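PDB 5V9X: ATP-dependent DNA helicase, which probably uses ATP hydrolysis to move 3'-to-5' along single-stranded DNA and unwind RNA:DNA duplexes, as a member of the Lhr helicase family. Local coordinates for residues Q96-L109 with T181-A195. Residues are numbered along the deposited sequence; the frame is centred on the assembly and turned at random.
Sequences QGTQVLYVSPLKAL and TLTSVRTVIVDEVHA. With nucleotides of chain B.
Y102 and D191 join two neighbouring parallel strands at the end that faces the active site. With chi1 at 170°, the tyrosine CG lies opposite the backbone N, and the ring runs forward along the sheet until OH donates to D191 OD2 at 2.7 Å. That oxygen is approached on its anti side, somewhat out of the carboxylate plane, and ring and carboxylate planes stand nearly perpendicular, 88° apart. I189 packs CG2 against Y102 CD2 at 3.8 Å, on the side of the sheet that helix 75-88 covers through A79 and F80. Beneath these side chains a ladder of backbone bonds fixes the register: I189 N to L101 O and V103 N to I189 O are both 2.8 Å, and D191 N to V103 O closes it. L101, V103, V188 and V190 occupy the other face.

The opposite end is looser. There Q99 O accepts R186 N at 2.9 Å and, weakly, T187 N, while the Q99 amide lies alongside the extended R186 chain, OE1 over one guanidinium face at 3.7 Å from NE. Beyond it S184 OG reaches the carbonyl O of the exposed, poorly ordered Q96 at 3.2 Å.

Past the strand ends the two segments stay in touch while turning toward DNA and nucleotide. P105 rests its CD on D191 O, L109 CD2 lies against E192 CG, and K107 N donates almost straight to OP1 of DG9 of chain B (2.7 Å). E192 lies beside magnesium and AMP-PNP. The pair illustrates how adjacent parallel strands deliver C-terminal loops to different ligands in a RecA-like first helicase domain, strand 187-191 running into the DEVH form of the DEAD/DEAH box.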
# COMPACT_ATOMS: atom_id res chain seq x y z
N GLN A 96 28.81 3.77 22.28
CA GLN A 96 28.73 2.33 22.47
C GLN A 96 27.28 1.86 22.55
O GLN A 96 26.52 2.29 23.41
CB GLN A 96 29.49 1.92 23.73
CG GLN A 96 30.93 1.51 23.45
CD GLN A 96 31.02 0.27 22.59
OE1 GLN A 96 30.14 -0.60 22.65
NE2 GLN A 96 32.07 0.18 21.78
N GLY A 97 26.92 0.97 21.64
CA GLY A 97 25.55 0.59 21.39
C GLY A 97 25.09 1.02 20.01
O GLY A 97 25.78 1.74 19.28
N THR A 98 23.90 0.57 19.66
CA THR A 98 23.34 0.90 18.35
C THR A 98 23.10 2.40 18.24
O THR A 98 22.36 2.98 19.05
CB THR A 98 22.05 0.12 18.11
OG1 THR A 98 22.31 -1.29 18.21
CG2 THR A 98 21.49 0.43 16.73
N GLN A 99 23.72 3.03 17.25
CA GLN A 99 23.72 4.48 17.09
C GLN A 99 22.75 4.98 16.04
O GLN A 99 22.12 6.03 16.23
CB GLN A 99 25.13 4.97 16.75
CG GLN A 99 26.15 4.79 17.87
CD GLN A 99 26.04 5.86 18.93
OE1 GLN A 99 26.12 7.06 18.64
NE2 GLN A 99 25.84 5.44 20.18
N VAL A 100 22.62 4.27 14.92
CA VAL A 100 21.74 4.65 13.83
C VAL A 100 20.71 3.54 13.64
O VAL A 100 21.05 2.35 13.66
CB VAL A 100 22.52 4.90 12.52
CG1 VAL A 100 21.57 5.21 11.37
CG2 VAL A 100 23.51 6.04 12.71
N LEU A 101 19.45 3.93 13.45
CA LEU A 101 18.36 2.99 13.23
C LEU A 101 17.69 3.33 11.90
O LEU A 101 17.04 4.37 11.77
CB LEU A 101 17.34 3.03 14.37
CG LEU A 101 16.16 2.06 14.24
CD1 LEU A 101 16.62 0.62 14.28
CD2 LEU A 101 15.11 2.33 15.31
N TYR A 102 17.85 2.45 10.92
CA TYR A 102 17.20 2.58 9.62
C TYR A 102 16.02 1.61 9.57
O TYR A 102 16.18 0.42 9.86
CB TYR A 102 18.18 2.29 8.49
CG TYR A 102 17.55 2.16 7.12
CD1 TYR A 102 17.00 0.96 6.70
CD2 TYR A 102 17.53 3.23 6.23
CE1 TYR A 102 16.42 0.83 5.46
CE2 TYR A 102 16.95 3.11 4.98
CZ TYR A 102 16.40 1.90 4.60
OH TYR A 102 15.83 1.76 3.35
N VAL A 103 14.85 2.11 9.19
CA VAL A 103 13.63 1.31 9.11
C VAL A 103 13.15 1.30 7.67
O VAL A 103 12.97 2.36 7.06
CB VAL A 103 12.53 1.85 10.04
CG1 VAL A 103 11.28 1.00 9.92
CG2 VAL A 103 13.02 1.88 11.48
N SER A 104 12.95 0.10 7.12
CA SER A 104 12.43 -0.10 5.78
C SER A 104 11.14 -0.91 5.82
O SER A 104 11.06 -1.91 6.55
CB SER A 104 13.45 -0.82 4.89
OG SER A 104 12.86 -1.18 3.64
N PRO A 105 10.12 -0.52 5.05
CA PRO A 105 8.89 -1.32 5.01
C PRO A 105 9.06 -2.63 4.25
O PRO A 105 8.22 -3.53 4.43
CB PRO A 105 7.89 -0.40 4.31
CG PRO A 105 8.73 0.52 3.49
CD PRO A 105 10.02 0.71 4.25
N LEU A 106 10.09 -2.78 3.43
CA LEU A 106 10.33 -3.98 2.65
C LEU A 106 11.65 -4.63 3.07
O LEU A 106 12.64 -3.94 3.31
CB LEU A 106 10.37 -3.66 1.15
CG LEU A 106 9.05 -3.22 0.52
CD1 LEU A 106 9.28 -2.75 -0.91
CD2 LEU A 106 8.05 -4.35 0.54
N LYS A 107 11.64 -5.96 3.16
CA LYS A 107 12.86 -6.69 3.53
C LYS A 107 13.94 -6.55 2.46
O LYS A 107 15.11 -6.31 2.78
CB LYS A 107 12.54 -8.16 3.77
CG LYS A 107 11.70 -8.43 5.00
CD LYS A 107 11.58 -9.92 5.28
CE LYS A 107 10.87 -10.65 4.14
NZ LYS A 107 10.64 -12.08 4.47
N ALA A 108 13.56 -6.70 1.19
CA ALA A 108 14.53 -6.62 0.10
C ALA A 108 15.30 -5.30 0.14
O ALA A 108 16.52 -5.28 -0.02
CB ALA A 108 13.82 -6.78 -1.24
N LEU A 109 14.59 -4.19 0.35
CA LEU A 109 15.25 -2.90 0.49
C LEU A 109 16.20 -2.89 1.68
O LEU A 109 17.32 -2.37 1.58
CB LEU A 109 14.22 -1.78 0.62
CG LEU A 109 14.76 -0.40 0.99
CD1 LEU A 109 15.84 0.02 0.00
CD2 LEU A 109 13.65 0.63 1.03
N THR A 181 19.74 -2.61 23.61
CA THR A 181 20.72 -2.17 22.62
C THR A 181 20.31 -0.89 21.91
O THR A 181 21.14 -0.30 21.21
CB THR A 181 20.96 -3.28 21.58
OG1 THR A 181 19.75 -3.51 20.84
CG2 THR A 181 21.40 -4.57 22.26
N LEU A 182 19.06 -0.46 22.07
CA LEU A 182 18.56 0.73 21.39
C LEU A 182 18.60 1.98 22.28
O LEU A 182 18.11 3.03 21.85
CB LEU A 182 17.14 0.49 20.89
CG LEU A 182 16.95 -0.71 19.97
CD1 LEU A 182 15.48 -0.90 19.62
CD2 LEU A 182 17.78 -0.54 18.71
N THR A 183 19.17 1.89 23.48
CA THR A 183 19.15 3.02 24.40
C THR A 183 20.09 4.14 23.98
O THR A 183 20.00 5.24 24.54
CB THR A 183 19.50 2.57 25.82
OG1 THR A 183 20.80 1.98 25.83
CG2 THR A 183 18.48 1.57 26.33
N SER A 184 20.99 3.91 23.03
CA SER A 184 21.94 4.92 22.59
C SER A 184 21.61 5.50 21.22
O SER A 184 22.39 6.31 20.71
CB SER A 184 23.36 4.35 22.58
OG SER A 184 23.78 3.97 23.88
N VAL A 185 20.49 5.10 20.62
CA VAL A 185 20.17 5.53 19.26
C VAL A 185 20.06 7.04 19.21
O VAL A 185 19.33 7.66 19.99
CB VAL A 185 18.87 4.86 18.78
CG1 VAL A 185 18.35 5.55 17.53
CG2 VAL A 185 19.11 3.38 18.51
N ARG A 186 20.79 7.65 18.27
CA ARG A 186 20.75 9.09 18.05
C ARG A 186 20.02 9.49 16.78
O ARG A 186 19.44 10.58 16.73
CB ARG A 186 22.17 9.66 18.00
CG ARG A 186 22.93 9.53 19.31
CD ARG A 186 24.31 10.18 19.23
NE ARG A 186 25.03 10.07 20.50
CZ ARG A 186 26.27 10.52 20.70
NH1 ARG A 186 26.94 11.09 19.71
NH2 ARG A 186 26.84 10.38 21.88
N THR A 187 20.02 8.65 15.75
CA THR A 187 19.38 8.94 14.48
C THR A 187 18.40 7.82 14.13
O THR A 187 18.67 6.65 14.40
CB THR A 187 20.42 9.10 13.35
OG1 THR A 187 21.36 10.12 13.70
CG2 THR A 187 19.75 9.47 12.03
N VAL A 188 17.27 8.20 13.55
CA VAL A 188 16.28 7.25 13.05
C VAL A 188 15.92 7.65 11.63
O VAL A 188 15.37 8.73 11.39
CB VAL A 188 15.02 7.21 13.93
CG1 VAL A 188 13.93 6.40 13.25
CG2 VAL A 188 15.35 6.63 15.30
N ILE A 189 16.23 6.77 10.68
CA ILE A 189 15.89 6.97 9.27
C ILE A 189 14.67 6.13 8.95
O ILE A 189 14.66 4.91 9.20
CB ILE A 189 17.07 6.60 8.36
CG1 ILE A 189 18.34 7.34 8.79
CG2 ILE A 189 16.74 6.91 6.90
CD1 ILE A 189 19.56 6.98 7.96
N VAL A 190 13.63 6.76 8.41
CA VAL A 190 12.42 6.09 7.99
C VAL A 190 12.35 6.23 6.47
O VAL A 190 11.88 7.24 5.95
CB VAL A 190 11.16 6.65 8.66
CG1 VAL A 190 9.92 5.96 8.13
CG2 VAL A 190 11.26 6.48 10.17
N ASP A 191 12.84 5.21 5.77
CA ASP A 191 12.86 5.22 4.31
C ASP A 191 11.49 4.86 3.76
O ASP A 191 10.75 4.06 4.35
CB ASP A 191 13.91 4.24 3.79
CG ASP A 191 14.45 4.63 2.43
OD1 ASP A 191 13.77 5.39 1.71
OD2 ASP A 191 15.55 4.16 2.09
N GLU A 192 11.15 5.45 2.62
CA GLU A 192 9.87 5.23 1.96
C GLU A 192 8.71 5.49 2.92
O GLU A 192 7.79 4.68 3.07
CB GLU A 192 9.79 3.81 1.37
CG GLU A 192 11.00 3.41 0.55
CD GLU A 192 11.25 4.32 -0.64
OE1 GLU A 192 10.29 4.97 -1.12
OE2 GLU A 192 12.41 4.38 -1.11
N VAL A 193 8.75 6.66 3.56
CA VAL A 193 7.80 6.98 4.62
C VAL A 193 6.37 7.08 4.10
O VAL A 193 5.42 6.91 4.87
CB VAL A 193 8.24 8.28 5.32
CG1 VAL A 193 8.21 9.45 4.36
CG2 VAL A 193 7.39 8.55 6.56
N HIS A 194 6.19 7.32 2.80
CA HIS A 194 4.84 7.39 2.24
C HIS A 194 4.14 6.04 2.27
O HIS A 194 2.91 5.98 2.30
CB HIS A 194 4.90 7.89 0.80
CG HIS A 194 5.38 6.85 -0.16
ND1 HIS A 194 6.70 6.45 -0.22
CD2 HIS A 194 4.71 6.11 -1.08
CE1 HIS A 194 6.82 5.51 -1.15
NE2 HIS A 194 5.64 5.29 -1.68
N ALA A 195 4.90 4.94 2.26
CA ALA A 195 4.31 3.61 2.16
C ALA A 195 3.58 3.19 3.42
O ALA A 195 2.81 2.22 3.37
CB ALA A 195 5.39 2.59 1.81
P DG B 9 8.00 -7.80 2.80
OP1 DG B 9 9.34 -7.23 2.53
OP2 DG B 9 7.60 -9.09 2.18
O5' DG B 9 7.81 -7.92 4.37
C5' DG B 9 7.82 -6.75 5.17
C4' DG B 9 7.42 -7.07 6.60
O4' DG B 9 6.00 -7.37 6.65
C3' DG B 9 8.13 -8.27 7.21
O3' DG B 9 8.46 -8.00 8.56
C2' DG B 9 7.10 -9.40 7.10
C1' DG B 9 5.78 -8.64 7.22
N9 DG B 9 4.68 -9.27 6.50
C8 DG B 9 4.62 -9.53 5.15
N7 DG B 9 3.51 -10.10 4.78
C5 DG B 9 2.78 -10.22 5.95
C6 DG B 9 1.50 -10.77 6.17
O6 DG B 9 0.72 -11.26 5.34
N1 DG B 9 1.13 -10.69 7.51
C2 DG B 9 1.90 -10.16 8.51
N2 DG B 9 1.37 -10.17 9.75
N3 DG B 9 3.11 -9.65 8.32
C4 DG B 9 3.49 -9.71 7.02
P DT B 8 4.25 -9.95 -0.94
OP1 DT B 8 5.45 -10.36 -1.69
OP2 DT B 8 3.43 -10.97 -0.26
O5' DT B 8 4.66 -8.84 0.14
C5' DT B 8 5.19 -7.60 -0.29
C4' DT B 8 5.10 -6.56 0.81
O4' DT B 8 3.74 -6.16 1.00
C3' DT B 8 5.56 -7.05 2.18
O3' DT B 8 6.92 -6.69 2.37
C2' DT B 8 4.64 -6.31 3.17
C1' DT B 8 3.62 -5.59 2.28
N1 DT B 8 2.21 -5.74 2.74
C2 DT B 8 1.53 -4.63 3.17
O2 DT B 8 2.02 -3.51 3.21
N3 DT B 8 0.24 -4.86 3.57
C4 DT B 8 -0.43 -6.08 3.57
O4 DT B 8 -1.59 -6.19 3.95
C5 DT B 8 0.35 -7.20 3.10
C7 DT B 8 -0.26 -8.57 3.06
C6 DT B 8 1.61 -6.98 2.71